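Long-range contacts in choline binding protein A (Lactobacillus salivarius str. Ren, PDB 5GT1), which probably binds choline-bearing cell-surface polymers through its repeats and carries a zinc-binding M23 peptidase-family domain, the part described here: residues Val75-Val80 with Ile122-Val127; Glu99-Tyr104 with Gly139-Thr144. All coordinates share one frame; numbering follows the deposited sequence.

Contact 1. Residues Val75-Val80 with Ile122-Val127; sequences VHSGVV and INTGDV
S77 meets the turn that follows I122 through its hydroxyl. OG accepts the backbone N-H of T124 at 3.2 Å from N to OG, and the same oxygen lies against CA of N123. The torsion accounts for this: OG stands beside the backbone N of S77, opposite the carbonyl carbon (chi1 -57°). T124 approaches from the other segment with both branches in use. Its OG1 sits 3.4 Å from CA of H76 and is hydrogen-bonded to the hydroxyl of T24, while CG2 rests 3.8 Å from the carbonyl O of V75.

The main-chain evidence is a single antiparallel bridge of the hydrogen-bonded kind between G78 and I122. I122 N donates to G78 O at 2.8 Å, almost straight at 174°, and G78 N donates back to I122 O. This pairs the start of strand 78-86 with the end of strand 121-122, at one margin of the main antiparallel sheet of the M23 peptidase-family domain. Beyond it, N123 to D126 form a type II beta turn, with N123 N hydrogen-bonded to D126 OD2 from above the carboxylate plane at 2.8 Å.

I122 is the main apolar element. With CG1 lodged between its backbone N and carbonyl carbon (chi1 67°), that carbon lies 3.5 Å from G78 O, and CD1 lies near the carbonyl O of H76. CG2 touches CG2 of V80 at 4.1 Å, the two side chains crossing at about a right angle; V95 of strand 92-96 packs on both. G78 has backbone angles that leave no room for a CB beside the carbonyl O of S77, which calls for glycine. H76 ND1 is hydrogen-bonded to S77 O within the same segment, and NE2 to D23 OD1.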
loop_
_atom_site.group_PDB
_atom_site.type_symbol
_atom_site.label_atom_id
_atom_site.label_comp_id
_atom_site.label_asym_id
_atom_site.label_seq_id
_atom_site.Cartn_x
_atom_site.Cartn_y
_atom_site.Cartn_z
ATOM N N VAL A 75 -4.271 4.792 -4.827
ATOM C CA VAL A 75 -3.564 6.023 -4.439
ATOM C C VAL A 75 -2.956 6.724 -5.659
ATOM O O VAL A 75 -2.510 7.872 -5.560
ATOM C CB VAL A 75 -2.476 5.780 -3.358
ATOM C CG1 VAL A 75 -3.088 5.128 -2.117
ATOM C CG2 VAL A 75 -1.309 4.944 -3.892
ATOM N N HIS A 76 -2.959 6.024 -6.794
ATOM C CA HIS A 76 -2.302 6.485 -8.014
ATOM C C HIS A 76 -2.735 5.608 -9.154
ATOM O O HIS A 76 -3.074 4.442 -8.945
ATOM C CB HIS A 76 -0.780 6.388 -7.842
ATOM C CG HIS A 76 0.012 7.088 -8.930
ATOM N ND1 HIS A 76 0.363 6.474 -10.076
ATOM C CD2 HIS A 76 0.520 8.385 -9.002
ATOM C CE1 HIS A 76 1.059 7.341 -10.863
ATOM N NE2 HIS A 76 1.160 8.512 -10.203
ATOM N N SER A 77 -2.713 6.147 -10.371
ATOM C CA SER A 77 -3.074 5.379 -11.574
ATOM C C SER A 77 -2.067 4.290 -11.918
ATOM O O SER A 77 -0.922 4.319 -11.485
ATOM C CB SER A 77 -3.257 6.322 -12.767
ATOM O OG SER A 77 -4.247 7.306 -12.450
ATOM N N GLY A 78 -2.487 3.310 -12.706
ATOM C CA GLY A 78 -1.558 2.263 -13.108
ATOM C C GLY A 78 -2.307 1.115 -13.732
ATOM O O GLY A 78 -3.502 1.223 -14.004
ATOM N N VAL A 79 -1.603 0.013 -13.945
ATOM C CA VAL A 79 -2.228 -1.209 -14.432
ATOM C C VAL A 79 -2.015 -2.329 -13.404
ATOM O O VAL A 79 -0.921 -2.486 -12.852
ATOM C CB VAL A 79 -1.686 -1.604 -15.833
ATOM C CG1 VAL A 79 -0.195 -1.895 -15.773
ATOM C CG2 VAL A 79 -2.432 -2.816 -16.372
ATOM N N VAL A 80 -3.063 -3.107 -13.152
ATOM C CA VAL A 80 -2.959 -4.229 -12.236
ATOM C C VAL A 80 -2.103 -5.316 -12.908
ATOM O O VAL A 80 -2.452 -5.808 -13.986
ATOM C CB VAL A 80 -4.350 -4.764 -11.839
ATOM C CG1 VAL A 80 -4.235 -5.965 -10.904
ATOM C CG2 VAL A 80 -5.198 -3.654 -11.213
ATOM N N ILE A 122 -6.288 1.226 -14.081
ATOM C CA ILE A 122 -6.968 1.916 -12.991
ATOM C C ILE A 122 -6.511 3.366 -12.835
ATOM O O ILE A 122 -5.367 3.710 -13.140
ATOM C CB ILE A 122 -6.878 1.160 -11.648
ATOM C CG1 ILE A 122 -5.447 1.132 -11.127
ATOM C CG2 ILE A 122 -7.442 -0.264 -11.750
ATOM C CD1 ILE A 122 -5.392 1.095 -9.622
ATOM N N ASN A 123 -7.440 4.204 -12.394
ATOM C CA ASN A 123 -7.186 5.614 -12.143
ATOM C C ASN A 123 -7.186 5.869 -10.656
ATOM O O ASN A 123 -7.837 5.147 -9.909
ATOM C CB ASN A 123 -8.272 6.467 -12.799
ATOM C CG ASN A 123 -8.154 6.490 -14.315
ATOM O OD1 ASN A 123 -7.051 6.536 -14.868
ATOM N ND2 ASN A 123 -9.290 6.460 -14.993
ATOM N N THR A 124 -6.446 6.884 -10.227
ATOM C CA THR A 124 -6.463 7.310 -8.833
ATOM C C THR A 124 -7.906 7.343 -8.334
ATOM O O THR A 124 -8.802 7.870 -9.022
ATOM C CB THR A 124 -5.834 8.705 -8.689
ATOM O OG1 THR A 124 -4.533 8.687 -9.281
ATOM C CG2 THR A 124 -5.710 9.116 -7.226
ATOM N N GLY A 125 -8.154 6.756 -7.165
ATOM C CA GLY A 125 -9.520 6.760 -6.618
ATOM C C GLY A 125 -10.362 5.536 -6.949
ATOM O O GLY A 125 -11.325 5.254 -6.228
ATOM N N ASP A 126 -10.023 4.807 -8.019
ATOM C CA ASP A 126 -10.718 3.544 -8.360
ATOM C C ASP A 126 -10.636 2.536 -7.193
ATOM O O ASP A 126 -9.607 2.427 -6.521
ATOM C CB ASP A 126 -10.146 2.882 -9.624
ATOM C CG ASP A 126 -10.516 3.614 -10.914
ATOM O OD1 ASP A 126 -11.299 4.592 -10.885
ATOM O OD2 ASP A 126 -10.012 3.201 -11.982
ATOM N N VAL A 127 -11.713 1.784 -6.964
ATOM C CA VAL A 127 -11.726 0.856 -5.833
ATOM C C VAL A 127 -10.902 -0.394 -6.150
ATOM O O VAL A 127 -11.176 -1.109 -7.130
ATOM C CB VAL A 127 -13.169 0.495 -5.411
ATOM C CG1 VAL A 127 -13.162 -0.546 -4.287
ATOM C CG2 VAL A 127 -13.902 1.758 -4.949
#

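Contact 2. Residues Glu99-Tyr104 with Gly139-Thr144; sequences EYTFVY and GITRET
T101 to V103 pair with T141 to G139 as antiparallel strands whose short axes come within 4.8 Å, at 164° between their directions, T101-T141 and V103-G139 being hydrogen-bonded pairs and F102-I140 the non-hydrogen-bonded pair between them.

On the face of F102 and I140, these two lie side by side, with I140 CG1 3.7 Å from CD1 of the F102 ring. For I140, chi1 of -57° sets CG1 beside the backbone N and leaves CG2 anti to it, where CG2 meets CD1 of Y100 at 3.8 Å. Y100 runs beside R142, its CE1 lying 3.8 Å above the centre of the guanidinium plane, although ring and guanidinium are inclined by 43°. E99 CB covers part of one Y100 face, and the extended E99 chain brings OE1 to the guanidinium edge, in a salt bridge with NH1 of R142 whose modelled separation is implausibly short. Replacing Y100 by an alanine is likely to leave one guanidinium face of R142 without the CE1 contact over it and CG2 of I140 without its aromatic neighbour.

On the face of T101 and T141, the T101 hydroxyl donates to the carbonyl O of E143 at 2.7 Å, while R96 and a water bridging to T144 O also bond to it. T141 OG1 accepts E143 N in an ST turn and is also hydrogen-bonded to T159 O.

Strand 135-141, which carries the zinc ligand H137 of the M23 peptidase-family domain, thereby joins strand 101-108, with 92-96 beyond it; L166 of helix 163-173 covers Y100 and I140, and W160 of strand 160-161 packs on V103 and T141.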
loop_
_atom_site.group_PDB
_atom_site.type_symbol
_atom_site.label_atom_id
_atom_site.label_comp_id
_atom_site.label_asym_id
_atom_site.label_seq_id
_atom_site.Cartn_x
_atom_site.Cartn_y
_atom_site.Cartn_z
ATOM N N GLU A 99 6.521 4.831 -13.121
ATOM C CA GLU A 99 7.646 4.977 -12.215
ATOM C C GLU A 99 7.587 4.013 -11.018
ATOM O O GLU A 99 8.623 3.625 -10.470
ATOM C CB GLU A 99 7.645 6.426 -11.719
ATOM C CG GLU A 99 8.987 6.993 -11.298
ATOM C CD GLU A 99 8.943 8.496 -11.002
ATOM O OE1 GLU A 99 9.959 9.031 -10.509
ATOM O OE2 GLU A 99 7.908 9.157 -11.253
ATOM N N TYR A 100 6.380 3.615 -10.620
ATOM C CA TYR A 100 6.219 2.943 -9.318
ATOM C C TYR A 100 5.454 1.638 -9.352
ATOM O O TYR A 100 4.549 1.448 -10.169
ATOM C CB TYR A 100 5.528 3.879 -8.319
ATOM C CG TYR A 100 6.269 5.162 -8.005
ATOM C CD1 TYR A 100 7.424 5.152 -7.215
ATOM C CD2 TYR A 100 5.788 6.395 -8.468
ATOM C CE1 TYR A 100 8.090 6.341 -6.914
ATOM C CE2 TYR A 100 6.442 7.584 -8.166
ATOM C CZ TYR A 100 7.588 7.550 -7.393
ATOM O OH TYR A 100 8.235 8.726 -7.096
ATOM N N THR A 101 5.816 0.749 -8.429
ATOM C CA THR A 101 5.016 -0.423 -8.120
ATOM C C THR A 101 4.335 -0.195 -6.770
ATOM O O THR A 101 5.007 0.089 -5.764
ATOM C CB THR A 101 5.900 -1.676 -8.038
ATOM O OG1 THR A 101 6.624 -1.837 -9.272
ATOM C CG2 THR A 101 5.051 -2.915 -7.764
ATOM N N PHE A 102 3.006 -0.304 -6.762
ATOM C CA PHE A 102 2.191 -0.165 -5.556
ATOM C C PHE A 102 1.709 -1.543 -5.128
ATOM O O PHE A 102 1.183 -2.297 -5.949
ATOM C CB PHE A 102 0.979 0.734 -5.857
ATOM C CG PHE A 102 1.348 2.105 -6.378
ATOM C CD1 PHE A 102 1.452 3.189 -5.510
ATOM C CD2 PHE A 102 1.557 2.320 -7.754
ATOM C CE1 PHE A 102 1.791 4.454 -5.995
ATOM C CE2 PHE A 102 1.895 3.567 -8.239
ATOM C CZ PHE A 102 2.011 4.637 -7.366
ATOM N N VAL A 103 1.886 -1.878 -3.856
ATOM C CA VAL A 103 1.374 -3.145 -3.321
ATOM C C VAL A 103 0.286 -2.862 -2.280
ATOM O O VAL A 103 0.539 -2.182 -1.284
ATOM C CB VAL A 103 2.510 -3.996 -2.709
ATOM C CG1 VAL A 103 1.984 -5.363 -2.260
ATOM C CG2 VAL A 103 3.643 -4.148 -3.722
ATOM N N TYR A 104 -0.926 -3.357 -2.521
ATOM C CA TYR A 104 -2.007 -3.249 -1.542
ATOM C C TYR A 104 -2.166 -4.626 -0.922
ATOM O O TYR A 104 -2.541 -5.581 -1.608
ATOM C CB TYR A 104 -3.337 -2.835 -2.206
ATOM C CG TYR A 104 -3.278 -1.527 -2.960
ATOM C CD1 TYR A 104 -3.786 -0.349 -2.393
ATOM C CD2 TYR A 104 -2.716 -1.458 -4.240
ATOM C CE1 TYR A 104 -3.728 0.865 -3.085
ATOM C CE2 TYR A 104 -2.647 -0.250 -4.927
ATOM C CZ TYR A 104 -3.151 0.905 -4.334
ATOM O OH TYR A 104 -3.093 2.103 -5.027
ATOM N N GLY A 139 2.505 -0.599 0.188
ATOM C CA GLY A 139 3.945 -0.525 -0.077
ATOM C C GLY A 139 4.174 0.106 -1.434
ATOM O O GLY A 139 3.403 -0.121 -2.375
ATOM N N ILE A 140 5.230 0.909 -1.536
ATOM C CA ILE A 140 5.593 1.545 -2.796
ATOM C C ILE A 140 7.087 1.351 -3.062
ATOM O O ILE A 140 7.909 1.585 -2.169
ATOM C CB ILE A 140 5.233 3.057 -2.817
ATOM C CG1 ILE A 140 3.729 3.256 -2.541
ATOM C CG2 ILE A 140 5.588 3.655 -4.185
ATOM C CD1 ILE A 140 3.301 4.715 -2.452
ATOM N N THR A 141 7.427 0.938 -4.287
ATOM C CA THR A 141 8.826 0.713 -4.673
ATOM C C THR A 141 9.015 1.108 -6.120
ATOM O O THR A 141 8.084 0.997 -6.924
ATOM C CB THR A 141 9.262 -0.769 -4.437
ATOM O OG1 THR A 141 10.637 -0.952 -4.827
ATOM C CG2 THR A 141 8.397 -1.753 -5.239
ATOM N N ARG A 142 10.211 1.577 -6.485
ATOM C CA ARG A 142 10.489 1.742 -7.927
ATOM C C ARG A 142 10.812 0.408 -8.598
ATOM O O ARG A 142 10.701 0.284 -9.831
ATOM C CB ARG A 142 11.606 2.751 -8.188
ATOM C CG ARG A 142 11.191 4.179 -7.910
ATOM C CD ARG A 142 12.312 5.135 -8.264
ATOM N NE ARG A 142 12.192 6.342 -7.456
ATOM C CZ ARG A 142 11.643 7.470 -7.882
ATOM N NH1 ARG A 142 11.179 7.548 -9.123
ATOM N NH2 ARG A 142 11.574 8.521 -7.075
ATOM N N GLU A 143 11.200 -0.584 -7.790
ATOM C CA GLU A 143 11.550 -1.921 -8.294
ATOM C C GLU A 143 10.402 -2.508 -9.107
ATOM O O GLU A 143 9.227 -2.419 -8.730
ATOM C CB GLU A 143 11.961 -2.860 -7.149
ATOM C CG GLU A 143 12.277 -4.305 -7.551
ATOM C CD GLU A 143 13.439 -4.420 -8.532
ATOM O OE1 GLU A 143 14.568 -4.024 -8.152
ATOM O OE2 GLU A 143 13.215 -4.888 -9.685
ATOM N N THR A 144 10.774 -3.120 -10.224
ATOM C CA THR A 144 9.848 -3.596 -11.210
ATOM C C THR A 144 9.513 -5.079 -10.932
ATOM O O THR A 144 8.406 -5.540 -11.197
ATOM C CB THR A 144 10.461 -3.301 -12.602
ATOM O OG1 THR A 144 9.537 -2.553 -13.397
ATOM C CG2 THR A 144 10.921 -4.540 -13.307
HETATM O O HOH W 1 10.877 2.845 -11.981
HETATM O O HOH W 2 6.119 -4.017 -11.078
#

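Contact 1 is a partly buried join at a margin of the fold, whereas contact 2 lies deeper, with its polar end at the surface and G139 about 8 Å from the bound zinc ion. Both belong to the same antiparallel sheet, but contact 1 has one bridge plus hydroxyl contacts to a turn, and contact 2 has three successive bridges, aromatic packing and a surface salt bridge. Their centres are 13 Å apart, yet they touch: Y104 OH lies 2.9 Å from V75 N, a probable hydrogen bond, and the F102 ring packs on V75 and H76.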